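Local coordinates for yeast glycogen phosphorylase (Saccharomyces cerevisiae, PDB 1YGP), which belongs to the carbohydrate phosphorylase family of the GT-B clan and binds pyridoxal-5'-phosphate in a pocket, at residues Ile228-Tyr233 with Gln331-Cys336; Asp599-Met604 with Ala707-Glu712; Ser711-Thr716 with Gly734-Thr739. All blocks are in the same frame, centred on the assembly; numbering follows the deposited sequence.

Contact 1 (Ile228-Tyr233 with Gln331-Cys336)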
ATOM      1  N   ILE A 228     -16.655   8.224   3.668  1.00  7.03           N
ATOM      2  CA  ILE A 228     -18.019   8.071   4.200  1.00  9.09           C
ATOM      3  C   ILE A 228     -17.954   7.290   5.517  1.00  9.05           C
ATOM      4  O   ILE A 228     -17.297   6.252   5.487  1.00 16.02           O
ATOM      5  CB  ILE A 228     -18.941   7.260   3.231  1.00 11.66           C
ATOM      6  CG1 ILE A 228     -18.853   7.642   1.748  1.00  9.56           C
ATOM      7  CG2 ILE A 228     -20.344   7.518   3.706  1.00 10.26           C
ATOM      8  CD1 ILE A 228     -19.341   9.051   1.373  1.00 19.31           C
ATOM      9  N   PRO A 229     -18.508   7.653   6.686  1.00 10.44           N
ATOM     10  CA  PRO A 229     -18.727   6.755   7.845  1.00  9.34           C
ATOM     11  C   PRO A 229     -19.861   5.745   7.644  1.00 11.65           C
ATOM     12  O   PRO A 229     -20.892   6.071   7.036  1.00 17.12           O
ATOM     13  CB  PRO A 229     -19.013   7.673   9.003  1.00  6.02           C
ATOM     14  CG  PRO A 229     -18.344   8.963   8.575  1.00  7.76           C
ATOM     15  CD  PRO A 229     -18.703   9.036   7.094  1.00  6.58           C
ATOM     16  N   VAL A 230     -19.719   4.519   8.143  1.00  8.44           N
ATOM     17  CA  VAL A 230     -20.680   3.442   7.947  1.00  4.44           C
ATOM     18  C   VAL A 230     -20.811   2.832   9.331  1.00  9.12           C
ATOM     19  O   VAL A 230     -19.804   2.670  10.023  1.00 14.39           O
ATOM     20  CB  VAL A 230     -20.114   2.429   6.916  1.00  2.07           C
ATOM     21  CG1 VAL A 230     -20.939   1.161   6.904  1.00  7.28           C
ATOM     22  CG2 VAL A 230     -20.201   3.005   5.515  1.00  2.00           C
ATOM     23  N   THR A 231     -21.995   2.411   9.745  1.00 11.65           N
ATOM     24  CA  THR A 231     -22.250   2.025  11.129  1.00 12.99           C
ATOM     25  C   THR A 231     -22.789   0.620  11.262  1.00 14.50           C
ATOM     26  O   THR A 231     -23.573   0.166  10.419  1.00 16.88           O
ATOM     27  CB  THR A 231     -23.232   3.091  11.682  1.00 12.12           C
ATOM     28  OG1 THR A 231     -22.361   4.165  11.973  1.00 14.17           O
ATOM     29  CG2 THR A 231     -24.065   2.732  12.885  1.00 12.45           C
ATOM     30  N   PHE A 232     -22.389  -0.076  12.309  1.00 12.10           N
ATOM     31  CA  PHE A 232     -22.910  -1.409  12.507  1.00 12.66           C
ATOM     32  C   PHE A 232     -23.346  -1.525  13.948  1.00 13.87           C
ATOM     33  O   PHE A 232     -22.866  -0.788  14.824  1.00 12.97           O
ATOM     34  CB  PHE A 232     -21.853  -2.449  12.220  1.00 10.45           C
ATOM     35  CG  PHE A 232     -21.369  -2.403  10.782  1.00 12.09           C
ATOM     36  CD1 PHE A 232     -22.193  -2.867   9.758  1.00  6.87           C
ATOM     37  CD2 PHE A 232     -20.098  -1.890  10.498  1.00 10.40           C
ATOM     38  CE1 PHE A 232     -21.728  -2.812   8.448  1.00 11.72           C
ATOM     39  CE2 PHE A 232     -19.651  -1.841   9.181  1.00  8.93           C
ATOM     40  CZ  PHE A 232     -20.463  -2.302   8.152  1.00  9.14           C
ATOM     41  N   TYR A 233     -24.280  -2.455  14.165  1.00 14.34           N
ATOM     42  CA  TYR A 233     -24.839  -2.809  15.460  1.00 11.40           C
ATOM     43  C   TYR A 233     -25.607  -1.616  15.982  1.00 13.37           C
ATOM     44  O   TYR A 233     -26.085  -0.779  15.208  1.00 12.44           O
ATOM     45  CB  TYR A 233     -23.707  -3.211  16.433  1.00  8.48           C
ATOM     46  CG  TYR A 233     -22.890  -4.360  15.870  1.00  9.71           C
ATOM     47  CD1 TYR A 233     -23.432  -5.640  15.826  1.00  7.29           C
ATOM     48  CD2 TYR A 233     -21.609  -4.126  15.365  1.00 11.64           C
ATOM     49  CE1 TYR A 233     -22.703  -6.688  15.278  1.00  6.96           C
ATOM     50  CE2 TYR A 233     -20.873  -5.169  14.812  1.00 10.20           C
ATOM     51  CZ  TYR A 233     -21.435  -6.443  14.781  1.00  9.96           C
ATOM     52  OH  TYR A 233     -20.715  -7.500  14.289  1.00 10.20           O
ATOM     53  N   GLN A 331     -20.112  -6.644   4.894  1.00  9.52           N
ATOM     54  CA  GLN A 331     -19.513  -6.184   3.656  1.00 10.44           C
ATOM     55  C   GLN A 331     -20.579  -5.647   2.697  1.00 10.64           C
ATOM     56  O   GLN A 331     -20.446  -4.536   2.176  1.00 11.69           O
ATOM     57  CB  GLN A 331     -18.745  -7.393   3.127  1.00  8.23           C
ATOM     58  CG  GLN A 331     -18.037  -7.372   1.801  1.00  6.17           C
ATOM     59  CD  GLN A 331     -17.213  -8.652   1.612  1.00  4.36           C
ATOM     60  OE1 GLN A 331     -17.731  -9.710   1.260  1.00 10.89           O
ATOM     61  NE2 GLN A 331     -15.905  -8.667   1.803  1.00  2.00           N
ATOM     62  N   GLN A 332     -21.685  -6.374   2.476  1.00 12.39           N
ATOM     63  CA  GLN A 332     -22.767  -5.954   1.586  1.00  8.65           C
ATOM     64  C   GLN A 332     -23.444  -4.691   2.112  1.00  8.46           C
ATOM     65  O   GLN A 332     -23.855  -3.820   1.327  1.00  6.05           O
ATOM     66  CB  GLN A 332     -23.819  -7.051   1.449  1.00  8.84           C
ATOM     67  CG  GLN A 332     -23.332  -8.340   0.816  1.00 13.54           C
ATOM     68  CD  GLN A 332     -24.420  -9.355   0.515  1.00 15.30           C
ATOM     69  OE1 GLN A 332     -24.335 -10.131  -0.444  1.00 21.33           O
ATOM     70  NE2 GLN A 332     -25.503  -9.418   1.270  1.00 22.31           N
ATOM     71  N   TYR A 333     -23.545  -4.530   3.441  1.00  5.99           N
ATOM     72  CA  TYR A 333     -24.071  -3.283   3.950  1.00  7.04           C
ATOM     73  C   TYR A 333     -23.063  -2.175   3.656  1.00  7.15           C
ATOM     74  O   TYR A 333     -23.468  -1.244   2.960  1.00  9.52           O
ATOM     75  CB  TYR A 333     -24.333  -3.323   5.461  1.00  8.88           C
ATOM     76  CG  TYR A 333     -24.970  -2.015   5.916  1.00 11.39           C
ATOM     77  CD1 TYR A 333     -25.917  -1.374   5.112  1.00 11.29           C
ATOM     78  CD2 TYR A 333     -24.544  -1.406   7.090  1.00 14.25           C
ATOM     79  CE1 TYR A 333     -26.415  -0.127   5.469  1.00 16.02           C
ATOM     80  CE2 TYR A 333     -25.043  -0.158   7.460  1.00 13.28           C
ATOM     81  CZ  TYR A 333     -25.969   0.475   6.640  1.00 13.21           C
ATOM     82  OH  TYR A 333     -26.433   1.735   6.944  1.00 12.99           O
ATOM     83  N   PHE A 334     -21.787  -2.237   4.084  1.00  7.21           N
ATOM     84  CA  PHE A 334     -20.741  -1.232   3.838  1.00  2.90           C
ATOM     85  C   PHE A 334     -20.734  -0.657   2.406  1.00  3.39           C
ATOM     86  O   PHE A 334     -20.790   0.553   2.172  1.00  4.65           O
ATOM     87  CB  PHE A 334     -19.418  -1.914   4.192  1.00  2.00           C
ATOM     88  CG  PHE A 334     -18.154  -1.134   3.875  1.00  4.38           C
ATOM     89  CD1 PHE A 334     -17.751  -0.086   4.697  1.00  2.87           C
ATOM     90  CD2 PHE A 334     -17.425  -1.437   2.723  1.00  3.59           C
ATOM     91  CE1 PHE A 334     -16.633   0.667   4.365  1.00  2.41           C
ATOM     92  CE2 PHE A 334     -16.303  -0.675   2.397  1.00  8.79           C
ATOM     93  CZ  PHE A 334     -15.907   0.381   3.216  1.00  6.71           C
ATOM     94  N   TRP A 335     -20.749  -1.500   1.396  1.00  2.99           N
ATOM     95  CA  TRP A 335     -20.758  -1.053   0.026  1.00  4.06           C
ATOM     96  C   TRP A 335     -22.088  -0.431  -0.318  1.00  7.16           C
ATOM     97  O   TRP A 335     -22.048   0.621  -0.969  1.00  9.54           O
ATOM     98  CB  TRP A 335     -20.438  -2.259  -0.831  1.00  5.65           C
ATOM     99  CG  TRP A 335     -20.891  -2.314  -2.280  1.00  5.82           C
ATOM    100  CD1 TRP A 335     -20.444  -1.488  -3.287  1.00  6.21           C
ATOM    101  CD2 TRP A 335     -21.746  -3.286  -2.714  1.00  2.29           C
ATOM    102  NE1 TRP A 335     -21.013  -1.963  -4.374  1.00  4.15           N
ATOM    103  CE2 TRP A 335     -21.794  -3.031  -4.080  1.00  3.31           C
ATOM    104  CE3 TRP A 335     -22.459  -4.329  -2.133  1.00  2.00           C
ATOM    105  CZ2 TRP A 335     -22.581  -3.859  -4.874  1.00  2.00           C
ATOM    106  CZ3 TRP A 335     -23.238  -5.137  -2.947  1.00  2.00           C
ATOM    107  CH2 TRP A 335     -23.298  -4.907  -4.309  1.00  2.00           C
ATOM    108  N   CYS A 336     -23.251  -0.985   0.073  1.00  8.43           N
ATOM    109  CA  CYS A 336     -24.541  -0.347  -0.222  1.00  7.26           C
ATOM    110  C   CYS A 336     -24.727   1.033   0.413  1.00  4.71           C
ATOM    111  O   CYS A 336     -25.173   1.996  -0.210  1.00  3.08           O
ATOM    112  CB  CYS A 336     -25.649  -1.248   0.242  1.00 13.85           C
ATOM    113  SG  CYS A 336     -25.777  -2.621  -0.916  1.00 16.85           S
TER
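Tyr333 and Phe232 meet through opposite choices of first torsion: CG of Tyr333 is anti to its backbone N (chi1 -176°), leaning out from the helix toward the strand, while CG of Phe232 is anti to its own carbonyl carbon (chi1 -62°) and carries the ring back toward the helix. The two side chains slide past each other in opposite senses, their ring planes turned 80° apart. Phe232 CE1 comes to the edge of the tyrosine ring, 3.4 Å from Tyr333 CD2. At the same edge lies a backbone oxygen, with Thr231 O in the ring plane and 3.3 Å from Tyr333 CE2. Phe232 CZ reaches 4.1 Å to Phe334 CB. Two residues earlier on the strand, both methyls of Val230 press on Phe334: CG1 lies 3.9 Å from Phe334 CA, and CG2 is 4.0 Å from Phe334 CD1. Strand 221-232 is an edge strand of the mixed sheet and is bonded through its backbone to strand 255-267; helix 322-350 covers it here. The phenol of Tyr333 finds its polar partner beyond the contact, in Glu376. The Thr231 oxygen, set against the ring's C-H edge, is compatible with a weak electrostatic contribution, but what binds strand to helix is apolar and aromatic packing.

Contact 2 (Asp599-Met604 with Ala707-Glu712)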
ATOM      1  N   ASP A 599      -3.891 -30.067 -37.764  1.00 29.27           N
ATOM      2  CA  ASP A 599      -4.781 -31.195 -37.749  1.00 27.82           C
ATOM      3  C   ASP A 599      -5.018 -31.595 -36.292  1.00 26.13           C
ATOM      4  O   ASP A 599      -5.593 -32.658 -36.025  1.00 27.83           O
ATOM      5  CB  ASP A 599      -4.123 -32.296 -38.575  1.00 32.26           C
ATOM      6  CG  ASP A 599      -4.974 -33.546 -38.791  1.00 37.85           C
ATOM      7  OD1 ASP A 599      -6.066 -33.450 -39.361  1.00 36.91           O
ATOM      8  OD2 ASP A 599      -4.534 -34.617 -38.368  1.00 41.31           O
ATOM      9  N   THR A 600      -4.649 -30.770 -35.315  1.00 23.92           N
ATOM     10  CA  THR A 600      -4.896 -31.099 -33.925  1.00 25.61           C
ATOM     11  C   THR A 600      -6.141 -30.336 -33.487  1.00 26.59           C
ATOM     12  O   THR A 600      -6.139 -29.103 -33.503  1.00 31.13           O
ATOM     13  CB  THR A 600      -3.718 -30.676 -33.052  1.00 24.34           C
ATOM     14  OG1 THR A 600      -2.519 -31.226 -33.580  1.00 29.51           O
ATOM     15  CG2 THR A 600      -3.903 -31.188 -31.647  1.00 22.62           C
ATOM     16  N   LEU A 601      -7.232 -31.003 -33.103  1.00 24.66           N
ATOM     17  CA  LEU A 601      -8.417 -30.287 -32.649  1.00 22.23           C
ATOM     18  C   LEU A 601      -8.175 -29.885 -31.204  1.00 21.61           C
ATOM     19  O   LEU A 601      -7.835 -30.707 -30.340  1.00 22.53           O
ATOM     20  CB  LEU A 601      -9.689 -31.145 -32.681  1.00 19.78           C
ATOM     21  CG  LEU A 601     -11.002 -30.529 -32.187  1.00 17.36           C
ATOM     22  CD1 LEU A 601     -11.732 -29.815 -33.306  1.00 17.38           C
ATOM     23  CD2 LEU A 601     -11.913 -31.635 -31.699  1.00 20.33           C
ATOM     24  N   PHE A 602      -8.290 -28.586 -30.983  1.00 17.81           N
ATOM     25  CA  PHE A 602      -8.212 -28.036 -29.656  1.00 16.59           C
ATOM     26  C   PHE A 602      -9.639 -27.977 -29.115  1.00 14.19           C
ATOM     27  O   PHE A 602     -10.533 -27.301 -29.640  1.00 15.11           O
ATOM     28  CB  PHE A 602      -7.546 -26.677 -29.777  1.00 13.10           C
ATOM     29  CG  PHE A 602      -6.012 -26.754 -29.812  1.00 17.74           C
ATOM     30  CD1 PHE A 602      -5.331 -27.741 -30.534  1.00 19.11           C
ATOM     31  CD2 PHE A 602      -5.265 -25.799 -29.114  1.00 16.83           C
ATOM     32  CE1 PHE A 602      -3.934 -27.762 -30.551  1.00 16.08           C
ATOM     33  CE2 PHE A 602      -3.872 -25.831 -29.142  1.00 11.65           C
ATOM     34  CZ  PHE A 602      -3.208 -26.809 -29.857  1.00  7.81           C
ATOM     35  N   ASP A 603      -9.864 -28.750 -28.075  1.00 12.08           N
ATOM     36  CA  ASP A 603     -11.168 -28.897 -27.488  1.00 13.67           C
ATOM     37  C   ASP A 603     -11.087 -28.385 -26.051  1.00 18.29           C
ATOM     38  O   ASP A 603     -10.499 -29.095 -25.212  1.00 19.35           O
ATOM     39  CB  ASP A 603     -11.485 -30.382 -27.594  1.00 11.43           C
ATOM     40  CG  ASP A 603     -12.783 -30.913 -27.014  1.00 17.78           C
ATOM     41  OD1 ASP A 603     -13.648 -30.135 -26.590  1.00 16.12           O
ATOM     42  OD2 ASP A 603     -12.912 -32.137 -26.988  1.00 15.16           O
ATOM     43  N   MET A 604     -11.653 -27.200 -25.712  1.00 12.98           N
ATOM     44  CA  MET A 604     -11.563 -26.695 -24.354  1.00  6.22           C
ATOM     45  C   MET A 604     -12.826 -26.590 -23.531  1.00  5.94           C
ATOM     46  O   MET A 604     -13.906 -26.334 -24.066  1.00  5.58           O
ATOM     47  CB  MET A 604     -10.913 -25.297 -24.292  1.00  7.02           C
ATOM     48  CG  MET A 604     -10.971 -24.301 -25.419  1.00  7.51           C
ATOM     49  SD  MET A 604      -9.708 -24.610 -26.696  1.00 14.77           S
ATOM     50  CE  MET A 604      -8.469 -23.400 -26.387  1.00  9.09           C
ATOM     51  N   ALA A 707      -8.039 -19.393 -29.706  1.00 11.05           N
ATOM     52  CA  ALA A 707      -7.338 -20.585 -30.132  1.00 10.31           C
ATOM     53  C   ALA A 707      -8.271 -21.774 -30.216  1.00 15.88           C
ATOM     54  O   ALA A 707      -7.891 -22.861 -30.661  1.00 17.72           O
ATOM     55  CB  ALA A 707      -6.274 -20.957 -29.142  1.00 10.42           C
ATOM     56  N   SER A 708      -9.513 -21.599 -29.787  1.00 20.03           N
ATOM     57  CA  SER A 708     -10.399 -22.724 -29.653  1.00 22.35           C
ATOM     58  C   SER A 708     -10.907 -23.240 -30.978  1.00 25.37           C
ATOM     59  O   SER A 708     -11.363 -22.457 -31.814  1.00 25.01           O
ATOM     60  CB  SER A 708     -11.563 -22.318 -28.796  1.00 22.42           C
ATOM     61  OG  SER A 708     -12.292 -23.444 -28.323  1.00 26.45           O
ATOM     62  N   ASP A 709     -10.802 -24.562 -31.153  1.00 21.48           N
ATOM     63  CA  ASP A 709     -11.459 -25.192 -32.270  1.00 21.82           C
ATOM     64  C   ASP A 709     -12.878 -25.579 -31.835  1.00 23.74           C
ATOM     65  O   ASP A 709     -13.864 -25.347 -32.550  1.00 26.15           O
ATOM     66  CB  ASP A 709     -10.676 -26.422 -32.695  1.00 22.63           C
ATOM     67  CG  ASP A 709      -9.400 -26.148 -33.479  1.00 22.69           C
ATOM     68  OD1 ASP A 709      -9.258 -25.083 -34.079  1.00 27.78           O
ATOM     69  OD2 ASP A 709      -8.545 -27.021 -33.517  1.00 16.84           O
ATOM     70  N   LEU A 710     -13.026 -26.135 -30.631  1.00 21.01           N
ATOM     71  CA  LEU A 710     -14.311 -26.560 -30.112  1.00 18.58           C
ATOM     72  C   LEU A 710     -14.287 -26.211 -28.620  1.00 20.12           C
ATOM     73  O   LEU A 710     -13.226 -26.288 -27.961  1.00 21.81           O
ATOM     74  CB  LEU A 710     -14.406 -28.059 -30.387  1.00 17.48           C
ATOM     75  CG  LEU A 710     -15.662 -28.979 -30.399  1.00 19.92           C
ATOM     76  CD1 LEU A 710     -15.696 -29.733 -29.095  1.00 14.26           C
ATOM     77  CD2 LEU A 710     -16.921 -28.202 -30.741  1.00 11.93           C
ATOM     78  N   SER A 711     -15.430 -25.810 -28.069  1.00 17.08           N
ATOM     79  CA  SER A 711     -15.529 -25.474 -26.656  1.00 15.12           C
ATOM     80  C   SER A 711     -16.709 -26.196 -26.046  1.00 14.62           C
ATOM     81  O   SER A 711     -17.793 -26.256 -26.639  1.00 23.67           O
ATOM     82  CB  SER A 711     -15.693 -23.974 -26.492  1.00 14.17           C
ATOM     83  OG  SER A 711     -16.831 -23.365 -27.094  1.00 11.65           O
ATOM     84  N   GLU A 712     -16.555 -26.757 -24.868  1.00 11.25           N
ATOM     85  CA  GLU A 712     -17.589 -27.592 -24.291  1.00 13.53           C
ATOM     86  C   GLU A 712     -18.587 -26.782 -23.483  1.00 13.50           C
ATOM     87  O   GLU A 712     -18.205 -25.955 -22.643  1.00 15.26           O
ATOM     88  CB  GLU A 712     -16.923 -28.620 -23.413  1.00 13.56           C
ATOM     89  CG  GLU A 712     -15.945 -29.462 -24.204  1.00 12.27           C
ATOM     90  CD  GLU A 712     -16.420 -30.865 -24.510  1.00 16.59           C
ATOM     91  OE1 GLU A 712     -17.419 -31.311 -23.941  1.00 18.94           O
ATOM     92  OE2 GLU A 712     -15.768 -31.529 -25.313  1.00 17.94           O
TER
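Phe602 and Asp709 are joined twice where strand 601-606 meets the approach to strand 710-713. Phe602 N gives a nearly straight bond (169°) to Asp709 OD2 at 3.0 Å, coming from the anti side of the carboxylate and 31° out of its plane. Phe602 O takes Leu710 N at 2.9 Å, plus a weak bond from Asp709 N. Asp709 CG stands anti to its carbonyl carbon (chi1 -76°), which brings OD2 within reach of Phe602 N; the same oxygen also forms a salt bridge with Lys575. Farther on, the strands run parallel, with Met604 N bonded to Leu710 O and Glu712 N to Met604 O at 2.8 Å. On the face bearing Asp603 and Leu710, Leu601 CD1 packs against Asp709 CB at 3.6 Å, and Leu710 CD1 lies beside Asp603 OD1. Here too the like charges of Asp603 and Glu712 stand close, their carboxylates nearly coplanar; a shared proton is possible but not established. Asp603 OD2 has weak partners in Lys649 and His831, while Glu712 OE1 bonds Tyr827. The other face is closely packed: the bent chain of Met604 runs along Ser708, SD 3.3 Å from Ser708 OG, and its CE lies near Ser708 CA and reaches Ala707 CB at 4.3 Å. The loose end is the loop start, where Thr600 barely touches and Asp599 is partly exposed. Neighbouring first and fourth strands in a parallel sheet of order 3-2-1-4-5-6 are the hallmark of a Rossmann-like domain, as in GT-B proteins.

Contact 3 (Ser711-Thr716 with Gly734-Thr739)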
ATOM      1  N   SER A 711     -15.430 -25.810 -28.069  1.00 17.08           N
ATOM      2  CA  SER A 711     -15.529 -25.474 -26.656  1.00 15.12           C
ATOM      3  C   SER A 711     -16.709 -26.196 -26.046  1.00 14.62           C
ATOM      4  O   SER A 711     -17.793 -26.256 -26.639  1.00 23.67           O
ATOM      5  CB  SER A 711     -15.693 -23.974 -26.492  1.00 14.17           C
ATOM      6  OG  SER A 711     -16.831 -23.365 -27.094  1.00 11.65           O
ATOM      7  N   GLU A 712     -16.555 -26.757 -24.868  1.00 11.25           N
ATOM      8  CA  GLU A 712     -17.589 -27.592 -24.291  1.00 13.53           C
ATOM      9  C   GLU A 712     -18.587 -26.782 -23.483  1.00 13.50           C
ATOM     10  O   GLU A 712     -18.205 -25.955 -22.643  1.00 15.26           O
ATOM     11  CB  GLU A 712     -16.923 -28.620 -23.413  1.00 13.56           C
ATOM     12  CG  GLU A 712     -15.945 -29.462 -24.204  1.00 12.27           C
ATOM     13  CD  GLU A 712     -16.420 -30.865 -24.510  1.00 16.59           C
ATOM     14  OE1 GLU A 712     -17.419 -31.311 -23.941  1.00 18.94           O
ATOM     15  OE2 GLU A 712     -15.768 -31.529 -25.313  1.00 17.94           O
ATOM     16  N   HIS A 713     -19.889 -26.930 -23.679  1.00 10.42           N
ATOM     17  CA  HIS A 713     -20.855 -26.190 -22.887  1.00  8.53           C
ATOM     18  C   HIS A 713     -21.935 -27.203 -22.531  1.00  9.19           C
ATOM     19  O   HIS A 713     -23.087 -27.108 -22.933  1.00 10.48           O
ATOM     20  CB  HIS A 713     -21.362 -25.018 -23.723  1.00  5.32           C
ATOM     21  CG  HIS A 713     -20.285 -23.942 -23.870  1.00  9.83           C
ATOM     22  ND1 HIS A 713     -19.719 -23.136 -22.963  1.00 10.10           N
ATOM     23  CD2 HIS A 713     -19.663 -23.682 -25.064  1.00 11.87           C
ATOM     24  CE1 HIS A 713     -18.788 -22.428 -23.560  1.00 11.94           C
ATOM     25  NE2 HIS A 713     -18.766 -22.767 -24.829  1.00 16.52           N
ATOM     26  N   ILE A 714     -21.511 -28.114 -21.642  1.00  7.78           N
ATOM     27  CA  ILE A 714     -22.189 -29.357 -21.333  1.00  4.62           C
ATOM     28  C   ILE A 714     -22.875 -29.586 -19.999  1.00  7.46           C
ATOM     29  O   ILE A 714     -22.967 -30.740 -19.582  1.00  8.01           O
ATOM     30  CB  ILE A 714     -21.166 -30.500 -21.586  1.00  4.07           C
ATOM     31  CG1 ILE A 714     -19.968 -30.375 -20.657  1.00  2.00           C
ATOM     32  CG2 ILE A 714     -20.730 -30.446 -23.055  1.00  5.26           C
ATOM     33  CD1 ILE A 714     -18.885 -31.438 -20.892  1.00  6.00           C
ATOM     34  N   SER A 715     -23.371 -28.548 -19.319  1.00 10.09           N
ATOM     35  CA  SER A 715     -24.106 -28.682 -18.060  1.00  9.73           C
ATOM     36  C   SER A 715     -25.363 -29.507 -18.165  1.00  9.19           C
ATOM     37  O   SER A 715     -25.926 -29.621 -19.270  1.00 13.81           O
ATOM     38  CB  SER A 715     -24.512 -27.325 -17.548  1.00 15.71           C
ATOM     39  OG  SER A 715     -23.409 -26.680 -16.943  1.00 25.83           O
ATOM     40  N   THR A 716     -25.871 -30.058 -17.059  1.00  7.89           N
ATOM     41  CA  THR A 716     -27.097 -30.833 -17.149  1.00 12.42           C
ATOM     42  C   THR A 716     -28.207 -29.913 -17.673  1.00 16.87           C
ATOM     43  O   THR A 716     -28.222 -28.720 -17.310  1.00 15.59           O
ATOM     44  CB  THR A 716     -27.460 -31.382 -15.787  1.00 10.31           C
ATOM     45  OG1 THR A 716     -26.297 -31.925 -15.168  1.00  9.59           O
ATOM     46  CG2 THR A 716     -28.497 -32.473 -15.948  1.00 10.45           C
ATOM     47  N   GLY A 734     -15.193 -20.291 -32.884  1.00 12.22           N
ATOM     48  CA  GLY A 734     -15.057 -21.583 -32.243  1.00 15.53           C
ATOM     49  C   GLY A 734     -16.383 -22.289 -32.354  1.00 18.87           C
ATOM     50  O   GLY A 734     -17.425 -21.608 -32.438  1.00 25.43           O
ATOM     51  N   LEU A 735     -16.422 -23.621 -32.400  1.00 17.87           N
ATOM     52  CA  LEU A 735     -17.714 -24.286 -32.452  1.00 13.76           C
ATOM     53  C   LEU A 735     -18.095 -24.810 -31.068  1.00 11.02           C
ATOM     54  O   LEU A 735     -17.221 -25.025 -30.233  1.00 16.40           O
ATOM     55  CB  LEU A 735     -17.638 -25.389 -33.505  1.00 14.39           C
ATOM     56  CG  LEU A 735     -17.325 -25.019 -34.985  1.00 16.95           C
ATOM     57  CD1 LEU A 735     -17.810 -26.166 -35.852  1.00 18.28           C
ATOM     58  CD2 LEU A 735     -18.078 -23.789 -35.485  1.00 10.85           C
ATOM     59  N   ILE A 736     -19.373 -24.990 -30.750  1.00 10.94           N
ATOM     60  CA  ILE A 736     -19.873 -25.366 -29.430  1.00  9.06           C
ATOM     61  C   ILE A 736     -20.317 -26.826 -29.519  1.00 16.70           C
ATOM     62  O   ILE A 736     -20.951 -27.194 -30.524  1.00 11.29           O
ATOM     63  CB  ILE A 736     -21.154 -24.552 -29.017  1.00  9.05           C
ATOM     64  CG1 ILE A 736     -20.937 -23.043 -29.137  1.00  6.60           C
ATOM     65  CG2 ILE A 736     -21.582 -24.953 -27.620  1.00  2.00           C
ATOM     66  CD1 ILE A 736     -19.834 -22.352 -28.328  1.00  8.94           C
ATOM     67  N   ILE A 737     -19.962 -27.650 -28.521  1.00 18.54           N
ATOM     68  CA  ILE A 737     -20.624 -28.932 -28.331  1.00 19.65           C
ATOM     69  C   ILE A 737     -21.358 -28.635 -27.023  1.00 20.47           C
ATOM     70  O   ILE A 737     -20.731 -28.279 -26.015  1.00 22.71           O
ATOM     71  CB  ILE A 737     -19.637 -30.167 -28.172  1.00 21.41           C
ATOM     72  CG1 ILE A 737     -20.500 -31.399 -27.855  1.00 20.37           C
ATOM     73  CG2 ILE A 737     -18.567 -29.960 -27.108  1.00 18.94           C
ATOM     74  CD1 ILE A 737     -19.771 -32.751 -27.992  1.00 22.79           C
ATOM     75  N   GLY A 738     -22.680 -28.692 -26.965  1.00 19.82           N
ATOM     76  CA  GLY A 738     -23.350 -28.309 -25.747  1.00 18.32           C
ATOM     77  C   GLY A 738     -24.711 -28.928 -25.577  1.00 18.50           C
ATOM     78  O   GLY A 738     -25.258 -29.591 -26.470  1.00 19.72           O
ATOM     79  N   THR A 739     -25.207 -28.713 -24.369  1.00 14.00           N
ATOM     80  CA  THR A 739     -26.516 -29.162 -23.987  1.00 13.49           C
ATOM     81  C   THR A 739     -27.505 -28.089 -24.391  1.00 12.99           C
ATOM     82  O   THR A 739     -27.141 -26.914 -24.545  1.00 13.79           O
ATOM     83  CB  THR A 739     -26.581 -29.351 -22.515  1.00 13.60           C
ATOM     84  OG1 THR A 739     -25.313 -29.735 -22.040  1.00 19.89           O
ATOM     85  CG2 THR A 739     -27.554 -30.455 -22.198  1.00 27.24           C
TER
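The beta-alpha-beta unit of strand 710-713, helix 724-730 and strand 735-739 pairs Ser711, Glu712 and His713 with Ile736, Ile737 and Gly738 in a parallel sheet. Its two strands are stitched by four backbone bonds. Ser711 N donates to Leu735 O and Ser711 O accepts Ile737 N; His713 N then reaches Ile737 O at 2.8 Å, and His713 O takes Thr739 N. On the face of Ser711 and His713, Ile736 packs beside a polar pair: Ser711 OG and His713 NE2 are hydrogen-bonded at 3.0 Å. Ile736 CG2 meets the imidazole at its edge, 3.4 Å from His713 CD2, and its CD1 lies 3.4 Å from Ser711 OG. The hydroxyl gets there because Ser711 OG sits between its backbone N and carbonyl carbon (chi1 60°). On the other nitrogen of the ring, ND1 bonds Lys607, a residue of the pyridoxal-5'-phosphate pocket. On the opposite face Ile737 CG2 lies alongside the Glu712 carboxylate, 3.5 Å from Glu712 CD, and Ile737 is in contact with Tyr827, the partner of Glu712 OE1, and His831 of helix 820-840. Past His713 the chain leaves the strand, and Thr739 OG1 donates to Ser715 O at 2.8 Å. This side-chain bond extends the pairing by one step into the loop, where Ser715 OG is held by Glu720. His713 ends about 6 Å from pyridoxal-5'-phosphate, and helix 724-730 begins with the pocket residues Thr724 and Ser725: a cofactor site at the C-terminal ends of parallel strands, characteristic of Rossmann-like domains.

How the contacts relate
All three contacts are interior, but they belong to two different sheets. Contact 1 lies on the opposite side of the chain's centre from contacts 2 and 3, its centre about 46 Å and 41 Å from theirs, and seats a helix on an edge strand of the mixed sheet by side-chain packing. Contacts 2 and 3 share Ser711 and Glu712, and so place strand 710-713 between strands 601-606 and 735-739 of the parallel sheet; backbone hydrogen bonds dominate both. Leu710, from contact 2, packs against Leu735 and Ile737 of contact 3. Contact 2 gathers carboxylates, whereas contact 3 brings a histidine close to the cofactor.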